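Local coordinates for antigen TpF1 (Treponema pallidum, PDB 2FJC), which binds ferric iron as a mini-ferritin of the Dps family and probably oxidises iron at sites shared between neighbouring subunits, at residues Q17-V22 and Q75-M80; Y29-N34 and K107-Y112; E60-I65 and A81-L86. All coordinates share one frame; numbering follows the deposited sequence.

Interaction 1: Q17-V22 and Q75-M80; sequences QLRQHV and QAPASM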
ATOM      1  N   GLN B  17     -23.878  23.150 -24.458  1.00 40.01           N
ATOM      2  CA  GLN B  17     -22.454  23.362 -24.251  1.00 38.99           C
ATOM      3  C   GLN B  17     -21.804  22.040 -23.859  1.00 38.54           C
ATOM      4  O   GLN B  17     -20.775  21.649 -24.420  1.00 38.69           O
ATOM      5  CB  GLN B  17     -22.234  24.391 -23.141  1.00 41.14           C
ATOM      6  CG  GLN B  17     -22.388  25.843 -23.582  1.00 43.54           C
ATOM      7  CD  GLN B  17     -21.276  26.266 -24.527  1.00 47.01           C
ATOM      8  OE1 GLN B  17     -20.126  26.470 -24.112  1.00 46.58           O
ATOM      9  NE2 GLN B  17     -21.606  26.380 -25.813  1.00 48.61           N
ATOM     10  N   LEU B  18     -22.415  21.352 -22.895  1.00 37.09           N
ATOM     11  CA  LEU B  18     -21.911  20.066 -22.423  1.00 35.64           C
ATOM     12  C   LEU B  18     -21.774  19.059 -23.570  1.00 35.55           C
ATOM     13  O   LEU B  18     -20.764  18.369 -23.676  1.00 35.42           O
ATOM     14  CB  LEU B  18     -22.832  19.522 -21.332  1.00 31.60           C
ATOM     15  CG  LEU B  18     -22.411  19.792 -19.885  1.00 31.35           C
ATOM     16  CD1 LEU B  18     -21.736  21.146 -19.731  1.00 31.45           C
ATOM     17  CD2 LEU B  18     -23.629  19.683 -19.002  1.00 28.24           C
ATOM     18  N   ARG B  19     -22.785  18.986 -24.427  1.00 35.80           N
ATOM     19  CA  ARG B  19     -22.762  18.078 -25.568  1.00 37.33           C
ATOM     20  C   ARG B  19     -21.556  18.365 -26.434  1.00 36.96           C
ATOM     21  O   ARG B  19     -20.904  17.452 -26.928  1.00 37.47           O
ATOM     22  CB  ARG B  19     -24.036  18.220 -26.412  1.00 39.08           C
ATOM     23  CG  ARG B  19     -25.190  17.354 -25.917  1.00 45.22           C
ATOM     24  CD  ARG B  19     -26.513  17.721 -26.567  1.00 47.48           C
ATOM     25  NE  ARG B  19     -26.465  17.690 -28.029  1.00 52.55           N
ATOM     26  CZ  ARG B  19     -26.440  16.579 -28.768  1.00 54.37           C
ATOM     27  NH1 ARG B  19     -26.451  15.382 -28.188  1.00 55.10           N
ATOM     28  NH2 ARG B  19     -26.426  16.666 -30.096  1.00 56.26           N
ATOM     29  N   GLN B  20     -21.251  19.640 -26.621  1.00 37.21           N
ATOM     30  CA  GLN B  20     -20.108  19.993 -27.429  1.00 37.52           C
ATOM     31  C   GLN B  20     -18.809  19.618 -26.718  1.00 36.41           C
ATOM     32  O   GLN B  20     -17.862  19.158 -27.352  1.00 35.21           O
ATOM     33  CB  GLN B  20     -20.093  21.479 -27.761  1.00 40.13           C
ATOM     34  CG  GLN B  20     -18.868  21.824 -28.579  1.00 46.42           C
ATOM     35  CD  GLN B  20     -18.868  23.234 -29.089  1.00 51.83           C
ATOM     36  OE1 GLN B  20     -18.824  24.193 -28.306  1.00 53.58           O
ATOM     37  NE2 GLN B  20     -18.914  23.380 -30.418  1.00 52.63           N
ATOM     38  N   HIS B  21     -18.760  19.817 -25.406  1.00 35.03           N
ATOM     39  CA  HIS B  21     -17.559  19.469 -24.652  1.00 34.58           C
ATOM     40  C   HIS B  21     -17.243  17.987 -24.807  1.00 33.62           C
ATOM     41  O   HIS B  21     -16.094  17.610 -25.022  1.00 33.53           O
ATOM     42  CB  HIS B  21     -17.731  19.791 -23.170  1.00 34.14           C
ATOM     43  CG  HIS B  21     -17.954  21.240 -22.893  1.00 32.89           C
ATOM     44  ND1 HIS B  21     -17.456  22.229 -23.707  1.00 32.17           N
ATOM     45  CD2 HIS B  21     -18.570  21.868 -21.866  1.00 32.81           C
ATOM     46  CE1 HIS B  21     -17.751  23.408 -23.192  1.00 33.11           C
ATOM     47  NE2 HIS B  21     -18.424  23.218 -22.074  1.00 32.56           N
ATOM     48  N   VAL B  22     -18.270  17.151 -24.696  1.00 31.41           N
ATOM     49  CA  VAL B  22     -18.088  15.716 -24.835  1.00 30.63           C
ATOM     50  C   VAL B  22     -17.488  15.411 -26.202  1.00 30.98           C
ATOM     51  O   VAL B  22     -16.532  14.643 -26.319  1.00 31.98           O
ATOM     52  CB  VAL B  22     -19.428  14.969 -24.686  1.00 28.04           C
ATOM     53  CG1 VAL B  22     -19.250  13.512 -25.039  1.00 25.36           C
ATOM     54  CG2 VAL B  22     -19.932  15.113 -23.261  1.00 25.61           C
ATOM     55  N   GLN B  75     -29.331  13.226 -23.059  1.00 49.39           N
ATOM     56  CA  GLN B  75     -28.605  12.016 -23.407  1.00 50.30           C
ATOM     57  C   GLN B  75     -27.290  12.514 -23.991  1.00 48.14           C
ATOM     58  O   GLN B  75     -27.248  13.554 -24.653  1.00 48.34           O
ATOM     59  CB  GLN B  75     -29.382  11.174 -24.420  1.00 51.49           C
ATOM     60  CG  GLN B  75     -30.821  10.935 -24.006  1.00 54.55           C
ATOM     61  CD  GLN B  75     -31.378   9.638 -24.540  1.00 56.52           C
ATOM     62  OE1 GLN B  75     -31.131   8.567 -23.985  1.00 58.89           O
ATOM     63  NE2 GLN B  75     -32.128   9.724 -25.629  1.00 58.92           N
ATOM     64  N   ALA B  76     -26.211  11.790 -23.728  1.00 45.36           N
ATOM     65  CA  ALA B  76     -24.911  12.215 -24.212  1.00 42.37           C
ATOM     66  C   ALA B  76     -24.597  11.721 -25.611  1.00 40.12           C
ATOM     67  O   ALA B  76     -24.995  10.618 -26.002  1.00 39.29           O
ATOM     68  CB  ALA B  76     -23.823  11.755 -23.243  1.00 40.93           C
ATOM     69  N   PRO B  77     -23.910  12.556 -26.402  1.00 38.11           N
ATOM     70  CA  PRO B  77     -23.555  12.137 -27.759  1.00 36.71           C
ATOM     71  C   PRO B  77     -22.614  10.957 -27.540  1.00 35.76           C
ATOM     72  O   PRO B  77     -21.678  11.044 -26.749  1.00 33.48           O
ATOM     73  CB  PRO B  77     -22.860  13.371 -28.334  1.00 36.61           C
ATOM     74  CG  PRO B  77     -22.316  14.067 -27.129  1.00 38.14           C
ATOM     75  CD  PRO B  77     -23.429  13.918 -26.122  1.00 37.83           C
ATOM     76  N   ALA B  78     -22.876   9.842 -28.210  1.00 36.29           N
ATOM     77  CA  ALA B  78     -22.056   8.661 -27.998  1.00 35.73           C
ATOM     78  C   ALA B  78     -21.681   7.893 -29.252  1.00 34.74           C
ATOM     79  O   ALA B  78     -21.952   6.700 -29.359  1.00 34.19           O
ATOM     80  CB  ALA B  78     -22.759   7.743 -27.012  1.00 35.58           C
ATOM     81  N   SER B  79     -21.059   8.585 -30.197  1.00 34.40           N
ATOM     82  CA  SER B  79     -20.607   7.968 -31.437  1.00 33.55           C
ATOM     83  C   SER B  79     -19.632   8.923 -32.083  1.00 33.01           C
ATOM     84  O   SER B  79     -19.719  10.141 -31.889  1.00 34.69           O
ATOM     85  CB  SER B  79     -21.786   7.682 -32.376  1.00 32.61           C
ATOM     86  OG  SER B  79     -22.327   8.874 -32.907  1.00 33.33           O
ATOM     87  N   MET B  80     -18.685   8.380 -32.824  1.00 33.11           N
ATOM     88  CA  MET B  80     -17.709   9.221 -33.495  1.00 34.42           C
ATOM     89  C   MET B  80     -18.404  10.091 -34.539  1.00 33.76           C
ATOM     90  O   MET B  80     -18.008  11.240 -34.771  1.00 33.63           O
ATOM     91  CB  MET B  80     -16.636   8.348 -34.136  1.00 33.94           C
ATOM     92  CG  MET B  80     -15.807   7.612 -33.113  1.00 34.49           C
ATOM     93  SD  MET B  80     -14.527   6.654 -33.873  1.00 36.16           S
ATOM     94  CE  MET B  80     -13.659   5.994 -32.467  1.00 34.72           C
TER
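P77 lays the flank of its ring against R19 and V22, two residues spaced three apart on the side of helix 8-38 that faces the crossover. The fold is the four-helix bundle of the Dps mini-ferritins, and P77 belongs to the long crossover between the second and third bundle helices, which also carries the short helix 80-86. The proline CG does most of the touching: it lies 3.8 Å from V22 CG1 and 3.7 Å from R19 O, while the next ring atom, CD, meets R19 CG at 3.9 Å. V22 reaches the ring with CG1 because that methyl stands anti to the backbone N (chi1 171°). R19 takes another route. The bend at chi3 (55°) brings its guanidinium alongside the proline, with NH1 3.9 Å from P77 CD. The same NH1 has Q75 O near the guanidinium plane at its edge, but at 4.1 Å, and no hydrogen bond crosses between 17-22 and 75-80; shape and apolar contact join them. Polar fastening comes from the next shell. P77 O takes part in a hydrogen bond with Y83 OH, A78 O and the backbone N of A76 bond to N34 and H38 of a neighbouring subunit, and E82 OE2 is hydrogen-bonded to A78 N. Thus the run carrying P77 is tied both to helix 80-86 and across the subunit interface. At the far end S79 sits at the N-cap of helix 80-86, its side chain capping a backbone N just past M80, while its OG is also hydrogen-bonded to E82 OE2.

Interaction 2: Y29-N34 and K107-Y112; sequences YIKLHN and KRDFEY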
ATOM      1  N   TYR B  29      -9.165  13.213 -27.319  1.00 28.19           N
ATOM      2  CA  TYR B  29      -8.701  11.950 -26.782  1.00 28.50           C
ATOM      3  C   TYR B  29      -7.919  11.167 -27.824  1.00 29.95           C
ATOM      4  O   TYR B  29      -6.820  10.675 -27.560  1.00 30.56           O
ATOM      5  CB  TYR B  29      -9.885  11.113 -26.308  1.00 27.12           C
ATOM      6  CG  TYR B  29      -9.485   9.780 -25.716  1.00 26.90           C
ATOM      7  CD1 TYR B  29      -8.793   9.709 -24.508  1.00 26.70           C
ATOM      8  CD2 TYR B  29      -9.806   8.586 -26.362  1.00 28.65           C
ATOM      9  CE1 TYR B  29      -8.432   8.479 -23.954  1.00 27.68           C
ATOM     10  CE2 TYR B  29      -9.451   7.349 -25.821  1.00 27.60           C
ATOM     11  CZ  TYR B  29      -8.764   7.300 -24.618  1.00 28.20           C
ATOM     12  OH  TYR B  29      -8.409   6.079 -24.092  1.00 25.15           O
ATOM     13  N   ILE B  30      -8.489  11.056 -29.013  1.00 29.55           N
ATOM     14  CA  ILE B  30      -7.838  10.327 -30.073  1.00 30.93           C
ATOM     15  C   ILE B  30      -6.692  11.123 -30.689  1.00 32.08           C
ATOM     16  O   ILE B  30      -5.673  10.552 -31.084  1.00 32.22           O
ATOM     17  CB  ILE B  30      -8.873   9.909 -31.119  1.00 30.59           C
ATOM     18  CG1 ILE B  30      -9.721   8.787 -30.515  1.00 29.87           C
ATOM     19  CG2 ILE B  30      -8.192   9.454 -32.408  1.00 25.73           C
ATOM     20  CD1 ILE B  30     -10.850   8.351 -31.393  1.00 36.88           C
ATOM     21  N   LYS B  31      -6.847  12.439 -30.736  1.00 31.04           N
ATOM     22  CA  LYS B  31      -5.819  13.296 -31.290  1.00 31.23           C
ATOM     23  C   LYS B  31      -4.563  13.155 -30.441  1.00 31.50           C
ATOM     24  O   LYS B  31      -3.448  13.104 -30.961  1.00 32.62           O
ATOM     25  CB  LYS B  31      -6.316  14.742 -31.292  1.00 32.01           C
ATOM     26  CG  LYS B  31      -5.494  15.714 -32.109  1.00 32.53           C
ATOM     27  CD  LYS B  31      -6.252  17.037 -32.266  1.00 32.68           C
ATOM     28  CE  LYS B  31      -5.439  18.059 -33.045  1.00 33.73           C
ATOM     29  NZ  LYS B  31      -6.166  19.339 -33.192  1.00 33.60           N
ATOM     30  N   LEU B  32      -4.745  13.086 -29.128  1.00 31.62           N
ATOM     31  CA  LEU B  32      -3.616  12.958 -28.219  1.00 31.67           C
ATOM     32  C   LEU B  32      -2.903  11.626 -28.434  1.00 32.46           C
ATOM     33  O   LEU B  32      -1.690  11.532 -28.258  1.00 32.19           O
ATOM     34  CB  LEU B  32      -4.085  13.082 -26.768  1.00 31.50           C
ATOM     35  CG  LEU B  32      -4.474  14.502 -26.354  1.00 30.99           C
ATOM     36  CD1 LEU B  32      -5.173  14.476 -25.004  1.00 29.73           C
ATOM     37  CD2 LEU B  32      -3.223  15.373 -26.312  1.00 28.15           C
ATOM     38  N   HIS B  33      -3.649  10.592 -28.807  1.00 31.87           N
ATOM     39  CA  HIS B  33      -3.017   9.308 -29.061  1.00 33.89           C
ATOM     40  C   HIS B  33      -2.159   9.460 -30.305  1.00 34.13           C
ATOM     41  O   HIS B  33      -1.057   8.917 -30.378  1.00 36.06           O
ATOM     42  CB  HIS B  33      -4.045   8.194 -29.284  1.00 33.41           C
ATOM     43  CG  HIS B  33      -4.570   7.593 -28.018  1.00 34.92           C
ATOM     44  ND1 HIS B  33      -5.484   8.232 -27.208  1.00 34.27           N
ATOM     45  CD2 HIS B  33      -4.295   6.410 -27.413  1.00 35.26           C
ATOM     46  CE1 HIS B  33      -5.750   7.469 -26.161  1.00 34.67           C
ATOM     47  NE2 HIS B  33      -5.040   6.358 -26.261  1.00 33.35           N
ATOM     48  N   ASN B  34      -2.667  10.206 -31.278  1.00 33.80           N
ATOM     49  CA  ASN B  34      -1.935  10.435 -32.509  1.00 32.20           C
ATOM     50  C   ASN B  34      -0.545  10.974 -32.164  1.00 32.92           C
ATOM     51  O   ASN B  34       0.456  10.411 -32.588  1.00 34.32           O
ATOM     52  CB  ASN B  34      -2.681  11.437 -33.385  1.00 32.27           C
ATOM     53  CG  ASN B  34      -2.142  11.488 -34.794  1.00 29.68           C
ATOM     54  OD1 ASN B  34      -0.940  11.567 -35.004  1.00 28.45           O
ATOM     55  ND2 ASN B  34      -3.032  11.453 -35.768  1.00 30.06           N
ATOM     56  N   LYS B 107      -1.476  22.520 -26.899  1.00 33.31           N
ATOM     57  CA  LYS B 107      -1.628  23.743 -26.124  1.00 34.32           C
ATOM     58  C   LYS B 107      -2.761  24.562 -26.745  1.00 35.71           C
ATOM     59  O   LYS B 107      -3.607  25.119 -26.044  1.00 35.97           O
ATOM     60  CB  LYS B 107      -0.331  24.559 -26.139  1.00 32.95           C
ATOM     61  CG  LYS B 107      -0.417  25.896 -25.411  1.00 32.59           C
ATOM     62  CD  LYS B 107       0.945  26.550 -25.298  1.00 33.46           C
ATOM     63  CE  LYS B 107       0.904  27.822 -24.468  1.00 34.19           C
ATOM     64  NZ  LYS B 107       0.221  28.917 -25.188  1.00 37.44           N
ATOM     65  N   ARG B 108      -2.776  24.612 -28.069  1.00 35.60           N
ATOM     66  CA  ARG B 108      -3.785  25.358 -28.802  1.00 37.28           C
ATOM     67  C   ARG B 108      -5.176  24.772 -28.534  1.00 36.16           C
ATOM     68  O   ARG B 108      -6.139  25.515 -28.293  1.00 34.29           O
ATOM     69  CB  ARG B 108      -3.455  25.309 -30.297  1.00 38.39           C
ATOM     70  CG  ARG B 108      -4.009  26.453 -31.132  1.00 46.22           C
ATOM     71  CD  ARG B 108      -3.467  26.390 -32.573  1.00 49.28           C
ATOM     72  NE  ARG B 108      -2.006  26.367 -32.588  1.00 53.32           N
ATOM     73  CZ  ARG B 108      -1.270  25.743 -33.510  1.00 56.61           C
ATOM     74  NH1 ARG B 108      -1.864  25.086 -34.508  1.00 56.32           N
ATOM     75  NH2 ARG B 108       0.061  25.754 -33.425  1.00 54.30           N
ATOM     76  N   ASP B 109      -5.280  23.444 -28.569  1.00 34.73           N
ATOM     77  CA  ASP B 109      -6.558  22.784 -28.317  1.00 34.47           C
ATOM     78  C   ASP B 109      -6.995  22.954 -26.858  1.00 33.29           C
ATOM     79  O   ASP B 109      -8.189  23.095 -26.564  1.00 31.62           O
ATOM     80  CB  ASP B 109      -6.488  21.291 -28.670  1.00 34.67           C
ATOM     81  CG  ASP B 109      -6.463  21.043 -30.172  1.00 37.80           C
ATOM     82  OD1 ASP B 109      -6.927  21.921 -30.932  1.00 40.28           O
ATOM     83  OD2 ASP B 109      -5.993  19.963 -30.601  1.00 38.67           O
ATOM     84  N   PHE B 110      -6.028  22.946 -25.950  1.00 32.17           N
ATOM     85  CA  PHE B 110      -6.334  23.125 -24.541  1.00 33.23           C
ATOM     86  C   PHE B 110      -6.886  24.533 -24.336  1.00 34.41           C
ATOM     87  O   PHE B 110      -7.840  24.730 -23.590  1.00 33.98           O
ATOM     88  CB  PHE B 110      -5.080  22.929 -23.684  1.00 31.12           C
ATOM     89  CG  PHE B 110      -4.754  21.481 -23.392  1.00 30.85           C
ATOM     90  CD1 PHE B 110      -5.597  20.454 -23.820  1.00 28.45           C
ATOM     91  CD2 PHE B 110      -3.619  21.151 -22.644  1.00 28.64           C
ATOM     92  CE1 PHE B 110      -5.315  19.125 -23.503  1.00 29.28           C
ATOM     93  CE2 PHE B 110      -3.330  19.822 -22.323  1.00 28.58           C
ATOM     94  CZ  PHE B 110      -4.178  18.809 -22.753  1.00 27.69           C
ATOM     95  N   GLU B 111      -6.283  25.510 -25.005  1.00 35.00           N
ATOM     96  CA  GLU B 111      -6.733  26.888 -24.883  1.00 36.38           C
ATOM     97  C   GLU B 111      -8.128  27.032 -25.484  1.00 35.84           C
ATOM     98  O   GLU B 111      -8.973  27.729 -24.933  1.00 35.42           O
ATOM     99  CB  GLU B 111      -5.736  27.833 -25.565  1.00 36.55           C
ATOM    100  CG  GLU B 111      -4.380  27.853 -24.875  1.00 39.06           C
ATOM    101  CD  GLU B 111      -3.316  28.610 -25.657  1.00 39.51           C
ATOM    102  OE1 GLU B 111      -3.234  28.426 -26.887  1.00 40.98           O
ATOM    103  OE2 GLU B 111      -2.547  29.373 -25.038  1.00 40.34           O
ATOM    104  N   TYR B 112      -8.370  26.366 -26.606  1.00 35.24           N
ATOM    105  CA  TYR B 112      -9.683  26.424 -27.217  1.00 37.11           C
ATOM    106  C   TYR B 112     -10.697  25.841 -26.232  1.00 37.37           C
ATOM    107  O   TYR B 112     -11.749  26.435 -26.013  1.00 39.26           O
ATOM    108  CB  TYR B 112      -9.706  25.653 -28.542  1.00 35.84           C
ATOM    109  CG  TYR B 112     -11.086  25.229 -28.989  1.00 37.81           C
ATOM    110  CD1 TYR B 112     -11.650  24.035 -28.537  1.00 38.38           C
ATOM    111  CD2 TYR B 112     -11.837  26.022 -29.860  1.00 39.79           C
ATOM    112  CE1 TYR B 112     -12.926  23.638 -28.938  1.00 39.98           C
ATOM    113  CE2 TYR B 112     -13.117  25.634 -30.269  1.00 39.93           C
ATOM    114  CZ  TYR B 112     -13.653  24.439 -29.800  1.00 40.89           C
ATOM    115  OH  TYR B 112     -14.924  24.047 -30.165  1.00 44.03           O
TER
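K31 and D109 reach for each other from opposite directions, although their CA atoms stand 10.0 Å apart. The lysine CB already points toward helix 99-127, and CG continues outward, anti to the backbone N (chi1 -167°); beyond it the chain is fully extended. CD comes within 3.4 Å of D109 OD2, CE within 3.1 Å, and NZ closes the salt bridge to the same oxygen at 2.7 Å. OD2 receives the ammonium on its syn lone pair, the side of OD1, yet OD1 itself stays 3.5 Å from NZ, so the grip on the carboxylate is lopsided. In the four-helix bundle of the Dps fold this pair links the first and third long helices, beside the crossover that connects the second to the third: I89 of that crossover packs on both side chains, and A90 O accepts a further hydrogen bond from K31 NZ. Around the other side of helix 8-38, H33 ND1 donates to Y29 O at 2.8 Å, with the acceptor in the imidazole plane and a nearly straight bond of 171°. With the ring so held, H33 CE1 lies 3.4 Å above one face of Y29, offset toward the rim.

Interaction 3: E60-I65 and A81-L86; sequences EAFDTI and AEYLAL. With FE (Fe (III) ion), chain R.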
ATOM      1  N   GLU B  60     -11.176  11.447 -18.602  1.00 40.27           N
ATOM      2  CA  GLU B  60     -11.782  11.566 -17.288  1.00 42.27           C
ATOM      3  C   GLU B  60     -12.826  12.685 -17.373  1.00 41.23           C
ATOM      4  O   GLU B  60     -13.973  12.521 -16.940  1.00 41.24           O
ATOM      5  CB  GLU B  60     -10.708  11.915 -16.256  1.00 47.39           C
ATOM      6  CG  GLU B  60     -11.184  11.962 -14.812  1.00 54.92           C
ATOM      7  CD  GLU B  60     -10.089  12.441 -13.855  1.00 60.21           C
ATOM      8  OE1 GLU B  60      -9.750  13.650 -13.889  1.00 60.15           O
ATOM      9  OE2 GLU B  60      -9.562  11.604 -13.079  1.00 62.59           O
ATOM     10  N   ALA B  61     -12.424  13.824 -17.931  1.00 37.82           N
ATOM     11  CA  ALA B  61     -13.329  14.957 -18.086  1.00 36.74           C
ATOM     12  C   ALA B  61     -14.458  14.557 -19.035  1.00 35.48           C
ATOM     13  O   ALA B  61     -15.615  14.928 -18.851  1.00 35.12           O
ATOM     14  CB  ALA B  61     -12.576  16.156 -18.636  1.00 34.07           C
ATOM     15  N   PHE B  62     -14.092  13.794 -20.056  1.00 34.67           N
ATOM     16  CA  PHE B  62     -15.029  13.283 -21.050  1.00 34.24           C
ATOM     17  C   PHE B  62     -16.176  12.573 -20.332  1.00 35.46           C
ATOM     18  O   PHE B  62     -17.357  12.849 -20.574  1.00 34.28           O
ATOM     19  CB  PHE B  62     -14.288  12.288 -21.956  1.00 30.97           C
ATOM     20  CG  PHE B  62     -15.157  11.569 -22.949  1.00 26.79           C
ATOM     21  CD1 PHE B  62     -15.642  12.219 -24.076  1.00 27.21           C
ATOM     22  CD2 PHE B  62     -15.417  10.211 -22.796  1.00 27.42           C
ATOM     23  CE1 PHE B  62     -16.369  11.529 -25.052  1.00 28.22           C
ATOM     24  CE2 PHE B  62     -16.143   9.502 -23.757  1.00 27.67           C
ATOM     25  CZ  PHE B  62     -16.621  10.163 -24.894  1.00 29.63           C
ATOM     26  N   ASP B  63     -15.820  11.664 -19.434  1.00 36.71           N
ATOM     27  CA  ASP B  63     -16.825  10.913 -18.725  1.00 37.59           C
ATOM     28  C   ASP B  63     -17.604  11.697 -17.672  1.00 36.76           C
ATOM     29  O   ASP B  63     -18.819  11.528 -17.585  1.00 35.92           O
ATOM     30  CB  ASP B  63     -16.220   9.643 -18.113  1.00 38.47           C
ATOM     31  CG  ASP B  63     -17.286   8.593 -17.789  1.00 40.97           C
ATOM     32  OD1 ASP B  63     -17.989   8.128 -18.719  1.00 41.95           O
ATOM     33  OD2 ASP B  63     -17.427   8.235 -16.603  1.00 41.17           O
ATOM     34  N   THR B  64     -16.954  12.559 -16.890  1.00 36.04           N
ATOM     35  CA  THR B  64     -17.718  13.288 -15.877  1.00 37.83           C
ATOM     36  C   THR B  64     -18.689  14.288 -16.509  1.00 36.77           C
ATOM     37  O   THR B  64     -19.807  14.457 -16.026  1.00 37.66           O
ATOM     38  CB  THR B  64     -16.822  14.017 -14.836  1.00 37.45           C
ATOM     39  OG1 THR B  64     -16.270  15.195 -15.414  1.00 44.04           O
ATOM     40  CG2 THR B  64     -15.702  13.123 -14.375  1.00 37.74           C
ATOM     41  N   ILE B  65     -18.282  14.936 -17.596  1.00 36.07           N
ATOM     42  CA  ILE B  65     -19.164  15.883 -18.267  1.00 34.19           C
ATOM     43  C   ILE B  65     -20.348  15.154 -18.918  1.00 33.74           C
ATOM     44  O   ILE B  65     -21.492  15.619 -18.857  1.00 31.33           O
ATOM     45  CB  ILE B  65     -18.395  16.706 -19.329  1.00 33.75           C
ATOM     46  CG1 ILE B  65     -17.560  17.770 -18.628  1.00 32.24           C
ATOM     47  CG2 ILE B  65     -19.371  17.395 -20.301  1.00 33.90           C
ATOM     48  CD1 ILE B  65     -16.779  18.620 -19.569  1.00 32.78           C
ATOM     49  N   ALA B  81     -19.447   9.546 -35.158  1.00 32.68           N
ATOM     50  CA  ALA B  81     -20.194  10.306 -36.155  1.00 34.53           C
ATOM     51  C   ALA B  81     -20.723  11.604 -35.527  1.00 34.51           C
ATOM     52  O   ALA B  81     -20.561  12.682 -36.092  1.00 35.77           O
ATOM     53  CB  ALA B  81     -21.351   9.471 -36.710  1.00 30.75           C
ATOM     54  N   GLU B  82     -21.341  11.499 -34.354  1.00 34.85           N
ATOM     55  CA  GLU B  82     -21.868  12.678 -33.674  1.00 36.58           C
ATOM     56  C   GLU B  82     -20.743  13.608 -33.246  1.00 35.36           C
ATOM     57  O   GLU B  82     -20.861  14.820 -33.373  1.00 36.26           O
ATOM     58  CB  GLU B  82     -22.670  12.284 -32.433  1.00 37.93           C
ATOM     59  CG  GLU B  82     -23.827  11.346 -32.697  1.00 41.24           C
ATOM     60  CD  GLU B  82     -24.504  10.903 -31.418  1.00 43.15           C
ATOM     61  OE1 GLU B  82     -25.304  11.687 -30.855  1.00 45.98           O
ATOM     62  OE2 GLU B  82     -24.223   9.773 -30.964  1.00 41.84           O
ATOM     63  N   TYR B  83     -19.657  13.041 -32.729  1.00 34.60           N
ATOM     64  CA  TYR B  83     -18.536  13.857 -32.287  1.00 34.70           C
ATOM     65  C   TYR B  83     -17.959  14.678 -33.427  1.00 34.68           C
ATOM     66  O   TYR B  83     -17.712  15.871 -33.277  1.00 33.64           O
ATOM     67  CB  TYR B  83     -17.443  12.986 -31.663  1.00 34.08           C
ATOM     68  CG  TYR B  83     -17.886  12.268 -30.407  1.00 36.37           C
ATOM     69  CD1 TYR B  83     -18.926  12.775 -29.611  1.00 35.57           C
ATOM     70  CD2 TYR B  83     -17.270  11.084 -30.008  1.00 34.68           C
ATOM     71  CE1 TYR B  83     -19.337  12.117 -28.461  1.00 35.88           C
ATOM     72  CE2 TYR B  83     -17.676  10.418 -28.855  1.00 37.05           C
ATOM     73  CZ  TYR B  83     -18.709  10.936 -28.088  1.00 36.41           C
ATOM     74  OH  TYR B  83     -19.110  10.263 -26.959  1.00 34.65           O
ATOM     75  N   LEU B  84     -17.747  14.041 -34.573  1.00 35.88           N
ATOM     76  CA  LEU B  84     -17.207  14.755 -35.724  1.00 37.30           C
ATOM     77  C   LEU B  84     -18.166  15.847 -36.173  1.00 37.52           C
ATOM     78  O   LEU B  84     -17.740  16.870 -36.711  1.00 37.59           O
ATOM     79  CB  LEU B  84     -16.941  13.794 -36.885  1.00 36.67           C
ATOM     80  CG  LEU B  84     -15.747  12.862 -36.675  1.00 37.36           C
ATOM     81  CD1 LEU B  84     -15.560  11.971 -37.888  1.00 35.96           C
ATOM     82  CD2 LEU B  84     -14.498  13.687 -36.424  1.00 35.99           C
ATOM     83  N   ALA B  85     -19.455  15.636 -35.935  1.00 35.83           N
ATOM     84  CA  ALA B  85     -20.458  16.620 -36.315  1.00 37.01           C
ATOM     85  C   ALA B  85     -20.549  17.796 -35.337  1.00 38.04           C
ATOM     86  O   ALA B  85     -20.889  18.909 -35.732  1.00 38.68           O
ATOM     87  CB  ALA B  85     -21.820  15.944 -36.433  1.00 35.29           C
ATOM     88  N   LEU B  86     -20.240  17.556 -34.066  1.00 38.37           N
ATOM     89  CA  LEU B  86     -20.335  18.597 -33.050  1.00 38.11           C
ATOM     90  C   LEU B  86     -19.021  19.266 -32.687  1.00 37.62           C
ATOM     91  O   LEU B  86     -18.993  20.432 -32.283  1.00 38.60           O
ATOM     92  CB  LEU B  86     -20.936  18.009 -31.775  1.00 39.25           C
ATOM     93  CG  LEU B  86     -22.336  17.412 -31.866  1.00 42.54           C
ATOM     94  CD1 LEU B  86     -22.627  16.563 -30.628  1.00 42.00           C
ATOM     95  CD2 LEU B  86     -23.348  18.545 -32.017  1.00 41.79           C
TER
HETATM   96 FE    FE R 602     -18.733   6.677 -16.028  1.00 52.84          FE
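F62 and Y83 are brought together by their first torsions: F62 CG stands anti to its backbone N (chi1 174°), whereas Y83 CG lies beside the backbone N and anti to the carbonyl carbon (chi1 -64°). The two side chains then cross at about a right angle between helix 44-71, second of the four long helices of the Dps bundle, and the short helix 80-86 that lies outside the bundle in the crossover. With CA atoms 11.8 Å apart the backbones are remote, and the side chains alone make the contact. Their ring planes are inclined by 79° and the centroids lie 5.9 Å apart, an oblique pairing. It is the phenol oxygen that leads: Y83 OH comes up to the edge of F62, near the ring plane, 3.2 Å from CZ, and Y83 CZ follows in the same plane at 3.9 Å from CE1. The hydroxyl finds its polar partner at P77 O, with which it is hydrogen-bonded, so the F62 edge meets an oxygen already engaged with the crossover. V22 of helix 8-38 packs on both rings, and H33 of a neighbouring subunit makes an edge-to-face pair with F62. The next residue along the helix, D63, turns to the iron. E67 of this chain and H36 of the neighbouring subunit complete the protein ligands, an intersubunit site consistent with the ferroxidase centre of Dps proteins. D63 OD1 is hydrogen-bonded with W37 NE1 of that subunit and stays 3.1 Å from the iron, whereas OD2 binds it at 2.1 Å.

In the fold
Interactions 1 and 3 are neighbours, with centres about 4 Å apart, and together they bind the crossover to two bundle helices: interaction 1 to helix 8-38 through a proline ring, interaction 3 to helix 44-71 through an aromatic pair. Interaction 3 is buried, while interaction 1 is partly exposed at its arginine end. Interaction 2 lies about 17 Å from interaction 1, centre to centre, farther along the same helix 8-38, and joins two long helices directly; here the chemistry is ionic rather than apolar. Despite their separation, M80 CE of interaction 1 touches I30 CD1 of interaction 2. All three contacts also border the second subunit, but only interaction 3 contains an iron ligand.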